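Local structure of BPT4 GENE 59 helicase assembly protein (Enterobacteria phage T4, 1C1K) at residues 19-30 with 71-80. The protein loads the replicative helicase onto forked DNA covered by single-stranded DNA-binding protein, and coordinates leading- and lagging-strand synthesis in phage T4 replication, recombination and repair. Numbering follows the deposited sequence.
Sequences VYKLYLMIKQHM and LALIFISNLV
Phe75 meets Tyr23 where helices 19-30 and 71-80 come together, and Phe75 CA lies 6.1 Å from Tyr23 CA. The two segments run in broadly the same direction, crossing at -32° with axes 9.7 Å apart at closest approach, and Val19 pairs with Leu71 near one end as Lys27 does with Leu79 near the other. No hydrogen bond links them; the join is apolar.

Phe75 is one of three knobs, set among Val19, Leu22, Tyr23 and Ile26. Tyr23 CB sits over the centre of one ring face, 3.6 Å from the Phe75 centroid, in a CH-pi contact. CG anti to the backbone N (chi1 158°) carries the Tyr23 ring beyond CB to an oblique pairing, planes at 55°, with Tyr23 CD1 3.9 Å from Phe75 CD2. Around the Phe75 rim, Val19 CG1 comes in the ring plane to 3.7 Å from CZ, while Leu22 CD2 and Ile26 CD1 also lie at the edge.

One turn on, knobs come from both helices. Ile26 enters between Ala72, Phe75, Ile76 and Leu79, its CD1 branch against Phe75 CB and its CG2 branch 3.6 Å from Leu79 CD1. Leu79 in turn sits among Tyr23, Ile26, Lys27 and Met30. Its same methyl reaches the backbone of the facing helix, 3.6 Å from Lys27 CA, whereas the extended Lys27 chain leads its amine away. Met30 bends at chi2 and chi3 to put CE 3.5 Å from Val80 CG2.

Leu62 of helix 56-65 touches Leu71 and Phe75, and helix 181-196 meets Met30 and Val80. Reciprocal knobs-into-holes packing of this kind, Ile26 from one side and Phe75 and Leu79 from the other, joins helices 16-30 and 68-81 in the buried interior of the N-terminal part of this largely alpha-helical, two-domain fold.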
loop_
_atom_site.group_PDB
_atom_site.type_symbol
_atom_site.label_atom_id
_atom_site.label_comp_id
_atom_site.label_asym_id
_atom_site.label_seq_id
_atom_site.Cartn_x
_atom_site.Cartn_y
_atom_site.Cartn_z
ATOM N N VAL A 19 -0.260 7.666 -20.012
ATOM C CA VAL A 19 -0.989 7.501 -18.758
ATOM C C VAL A 19 -1.376 6.023 -18.647
ATOM O O VAL A 19 -1.287 5.422 -17.575
ATOM C CB VAL A 19 -2.265 8.381 -18.721
ATOM C CG1 VAL A 19 -3.112 8.038 -17.500
ATOM C CG2 VAL A 19 -1.878 9.847 -18.676
ATOM N N TYR A 20 -1.793 5.433 -19.763
ATOM C CA TYR A 20 -2.165 4.026 -19.763
ATOM C C TYR A 20 -0.956 3.166 -19.388
ATOM O O TYR A 20 -1.086 2.225 -18.611
ATOM C CB TYR A 20 -2.683 3.602 -21.137
ATOM C CG TYR A 20 -2.707 2.092 -21.328
ATOM C CD1 TYR A 20 -3.740 1.320 -20.799
ATOM C CD2 TYR A 20 -1.696 1.445 -22.045
ATOM C CE1 TYR A 20 -3.767 -0.064 -20.983
ATOM C CE2 TYR A 20 -1.714 0.073 -22.232
ATOM C CZ TYR A 20 -2.752 -0.676 -21.702
ATOM O OH TYR A 20 -2.786 -2.042 -21.911
ATOM N N LYS A 21 0.209 3.491 -19.946
ATOM C CA LYS A 21 1.437 2.748 -19.658
ATOM C C LYS A 21 1.787 2.844 -18.179
ATOM O O LYS A 21 2.213 1.858 -17.565
ATOM C CB LYS A 21 2.596 3.296 -20.489
ATOM C CG LYS A 21 2.488 2.980 -21.974
ATOM C CD LYS A 21 3.745 3.387 -22.717
ATOM C CE LYS A 21 3.610 3.100 -24.201
ATOM N NZ LYS A 21 4.615 3.854 -25.008
ATOM N N LEU A 22 1.625 4.036 -17.610
ATOM C CA LEU A 22 1.915 4.236 -16.193
ATOM C C LEU A 22 0.980 3.363 -15.345
ATOM O O LEU A 22 1.418 2.695 -14.410
ATOM C CB LEU A 22 1.742 5.709 -15.816
ATOM C CG LEU A 22 2.007 6.060 -14.345
ATOM C CD1 LEU A 22 3.507 5.994 -14.056
ATOM C CD2 LEU A 22 1.469 7.461 -14.042
ATOM N N TYR A 23 -0.305 3.373 -15.674
ATOM C CA TYR A 23 -1.272 2.568 -14.943
ATOM C C TYR A 23 -0.910 1.086 -15.016
ATOM O O TYR A 23 -0.890 0.393 -13.997
ATOM C CB TYR A 23 -2.678 2.769 -15.516
ATOM C CG TYR A 23 -3.626 1.633 -15.196
ATOM C CD1 TYR A 23 -4.040 1.390 -13.888
ATOM C CD2 TYR A 23 -4.099 0.794 -16.200
ATOM C CE1 TYR A 23 -4.907 0.333 -13.592
ATOM C CE2 TYR A 23 -4.961 -0.261 -15.915
ATOM C CZ TYR A 23 -5.358 -0.484 -14.611
ATOM O OH TYR A 23 -6.206 -1.534 -14.331
ATOM N N LEU A 24 -0.626 0.605 -16.225
ATOM C CA LEU A 24 -0.290 -0.801 -16.427
ATOM C C LEU A 24 0.956 -1.226 -15.666
ATOM O O LEU A 24 0.991 -2.308 -15.084
ATOM C CB LEU A 24 -0.109 -1.109 -17.922
ATOM C CG LEU A 24 -0.254 -2.594 -18.286
ATOM C CD1 LEU A 24 -1.657 -3.075 -17.959
ATOM C CD2 LEU A 24 0.024 -2.796 -19.770
ATOM N N MET A 25 1.983 -0.386 -15.669
ATOM C CA MET A 25 3.204 -0.725 -14.955
ATOM C C MET A 25 2.951 -0.779 -13.451
ATOM O O MET A 25 3.462 -1.662 -12.778
ATOM C CB MET A 25 4.318 0.271 -15.289
ATOM C CG MET A 25 4.225 1.627 -14.614
ATOM S SD MET A 25 5.732 2.597 -14.903
ATOM C CE MET A 25 6.944 1.316 -14.960
ATOM N N ILE A 26 2.155 0.147 -12.923
ATOM C CA ILE A 26 1.867 0.144 -11.492
ATOM C C ILE A 26 0.954 -1.030 -11.144
ATOM O O ILE A 26 1.098 -1.648 -10.090
ATOM C CB ILE A 26 1.229 1.490 -11.047
ATOM C CG1 ILE A 26 2.264 2.609 -11.208
ATOM C CG2 ILE A 26 0.759 1.409 -9.574
ATOM C CD1 ILE A 26 1.705 4.021 -11.064
ATOM N N LYS A 27 0.032 -1.353 -12.044
ATOM C CA LYS A 27 -0.880 -2.469 -11.823
ATOM C C LYS A 27 -0.086 -3.768 -11.728
ATOM O O LYS A 27 -0.299 -4.579 -10.826
ATOM C CB LYS A 27 -1.887 -2.571 -12.969
ATOM C CG LYS A 27 -2.925 -3.672 -12.793
ATOM C CD LYS A 27 -3.671 -3.921 -14.095
ATOM C CE LYS A 27 -4.829 -4.877 -13.894
ATOM N NZ LYS A 27 -5.164 -5.565 -15.168
ATOM N N GLN A 28 0.840 -3.961 -12.657
ATOM C CA GLN A 28 1.646 -5.173 -12.663
ATOM C C GLN A 28 2.568 -5.212 -11.448
ATOM O O GLN A 28 2.815 -6.269 -10.874
ATOM C CB GLN A 28 2.438 -5.254 -13.968
ATOM C CG GLN A 28 1.538 -5.522 -15.166
ATOM C CD GLN A 28 2.245 -5.357 -16.492
ATOM O OE1 GLN A 28 1.604 -5.256 -17.545
ATOM N NE2 GLN A 28 3.573 -5.328 -16.456
ATOM N N HIS A 29 3.061 -4.047 -11.045
ATOM C CA HIS A 29 3.933 -3.964 -9.888
ATOM C C HIS A 29 3.163 -4.416 -8.644
ATOM O O HIS A 29 3.662 -5.214 -7.849
ATOM C CB HIS A 29 4.417 -2.522 -9.696
ATOM C CG HIS A 29 5.231 -2.326 -8.458
ATOM N ND1 HIS A 29 6.608 -2.312 -8.471
ATOM C CD2 HIS A 29 4.863 -2.150 -7.165
ATOM C CE1 HIS A 29 7.054 -2.134 -7.240
ATOM N NE2 HIS A 29 6.017 -2.034 -6.429
ATOM N N MET A 30 1.943 -3.910 -8.490
ATOM C CA MET A 30 1.117 -4.249 -7.336
ATOM C C MET A 30 0.652 -5.707 -7.331
ATOM O O MET A 30 0.155 -6.199 -6.312
ATOM C CB MET A 30 -0.079 -3.300 -7.260
ATOM C CG MET A 30 0.310 -1.869 -6.867
ATOM S SD MET A 30 1.321 -1.755 -5.349
ATOM C CE MET A 30 0.316 -2.723 -4.235
ATOM N N LEU A 71 -0.803 11.573 -11.298
ATOM C CA LEU A 71 -1.252 10.357 -11.969
ATOM C C LEU A 71 -0.726 9.137 -11.212
ATOM O O LEU A 71 -1.461 8.184 -10.971
ATOM C CB LEU A 71 -0.748 10.335 -13.417
ATOM C CG LEU A 71 -1.378 11.380 -14.350
ATOM C CD1 LEU A 71 -0.520 11.554 -15.604
ATOM C CD2 LEU A 71 -2.792 10.946 -14.719
ATOM N N ALA A 72 0.547 9.172 -10.831
ATOM C CA ALA A 72 1.143 8.064 -10.089
ATOM C C ALA A 72 0.379 7.814 -8.788
ATOM O O ALA A 72 0.070 6.668 -8.448
ATOM C CB ALA A 72 2.603 8.370 -9.780
ATOM N N LEU A 73 0.081 8.889 -8.063
ATOM C CA LEU A 73 -0.643 8.790 -6.793
ATOM C C LEU A 73 -2.054 8.245 -6.987
ATOM O O LEU A 73 -2.536 7.457 -6.174
ATOM C CB LEU A 73 -0.700 10.160 -6.110
ATOM C CG LEU A 73 0.626 10.662 -5.528
ATOM C CD1 LEU A 73 0.409 11.985 -4.807
ATOM C CD2 LEU A 73 1.183 9.632 -4.575
ATOM N N ILE A 74 -2.719 8.674 -8.059
ATOM C CA ILE A 74 -4.066 8.199 -8.354
ATOM C C ILE A 74 -4.013 6.676 -8.518
ATOM O O ILE A 74 -4.803 5.946 -7.922
ATOM C CB ILE A 74 -4.609 8.820 -9.671
ATOM C CG1 ILE A 74 -5.044 10.267 -9.436
ATOM C CG2 ILE A 74 -5.796 8.008 -10.192
ATOM C CD1 ILE A 74 -5.185 11.079 -10.729
ATOM N N PHE A 75 -3.072 6.191 -9.323
ATOM C CA PHE A 75 -2.974 4.758 -9.551
ATOM C C PHE A 75 -2.487 3.983 -8.340
ATOM O O PHE A 75 -3.039 2.926 -8.035
ATOM C CB PHE A 75 -2.094 4.477 -10.769
ATOM C CG PHE A 75 -2.668 5.015 -12.054
ATOM C CD1 PHE A 75 -1.848 5.627 -12.996
ATOM C CD2 PHE A 75 -4.040 4.947 -12.306
ATOM C CE1 PHE A 75 -2.382 6.166 -14.167
ATOM C CE2 PHE A 75 -4.586 5.482 -13.473
ATOM C CZ PHE A 75 -3.752 6.095 -14.408
ATOM N N ILE A 76 -1.479 4.501 -7.643
ATOM C CA ILE A 76 -0.951 3.819 -6.465
ATOM C C ILE A 76 -2.011 3.717 -5.367
ATOM O O ILE A 76 -2.290 2.627 -4.868
ATOM C CB ILE A 76 0.296 4.543 -5.897
ATOM C CG1 ILE A 76 1.460 4.427 -6.881
ATOM C CG2 ILE A 76 0.709 3.918 -4.563
ATOM C CD1 ILE A 76 2.597 5.400 -6.599
ATOM N N SER A 77 -2.604 4.847 -4.994
ATOM C CA SER A 77 -3.622 4.839 -3.944
ATOM C C SER A 77 -4.728 3.837 -4.243
ATOM O O SER A 77 -5.118 3.057 -3.371
ATOM C CB SER A 77 -4.221 6.237 -3.758
ATOM O OG SER A 77 -4.977 6.633 -4.886
ATOM N N ASN A 78 -5.227 3.841 -5.478
ATOM C CA ASN A 78 -6.294 2.923 -5.868
ATOM C C ASN A 78 -5.875 1.461 -5.889
ATOM O O ASN A 78 -6.564 0.601 -5.341
ATOM C CB ASN A 78 -6.839 3.291 -7.248
ATOM C CG ASN A 78 -7.913 4.350 -7.182
ATOM O OD1 ASN A 78 -9.093 4.045 -6.987
ATOM N ND2 ASN A 78 -7.515 5.607 -7.341
ATOM N N LEU A 79 -4.747 1.167 -6.524
ATOM C CA LEU A 79 -4.299 -0.216 -6.619
ATOM C C LEU A 79 -3.857 -0.817 -5.293
ATOM O O LEU A 79 -3.805 -2.040 -5.149
ATOM C CB LEU A 79 -3.185 -0.330 -7.662
ATOM C CG LEU A 79 -3.718 -0.177 -9.088
ATOM C CD1 LEU A 79 -2.577 0.134 -10.035
ATOM C CD2 LEU A 79 -4.430 -1.460 -9.508
ATOM N N VAL A 80 -3.542 0.029 -4.320
ATOM C CA VAL A 80 -3.127 -0.482 -3.019
ATOM C C VAL A 80 -4.312 -0.662 -2.076
ATOM O O VAL A 80 -4.565 -1.768 -1.584
ATOM C CB VAL A 80 -2.119 0.458 -2.313
ATOM C CG1 VAL A 80 -1.960 0.038 -0.851
ATOM C CG2 VAL A 80 -0.785 0.418 -3.013
#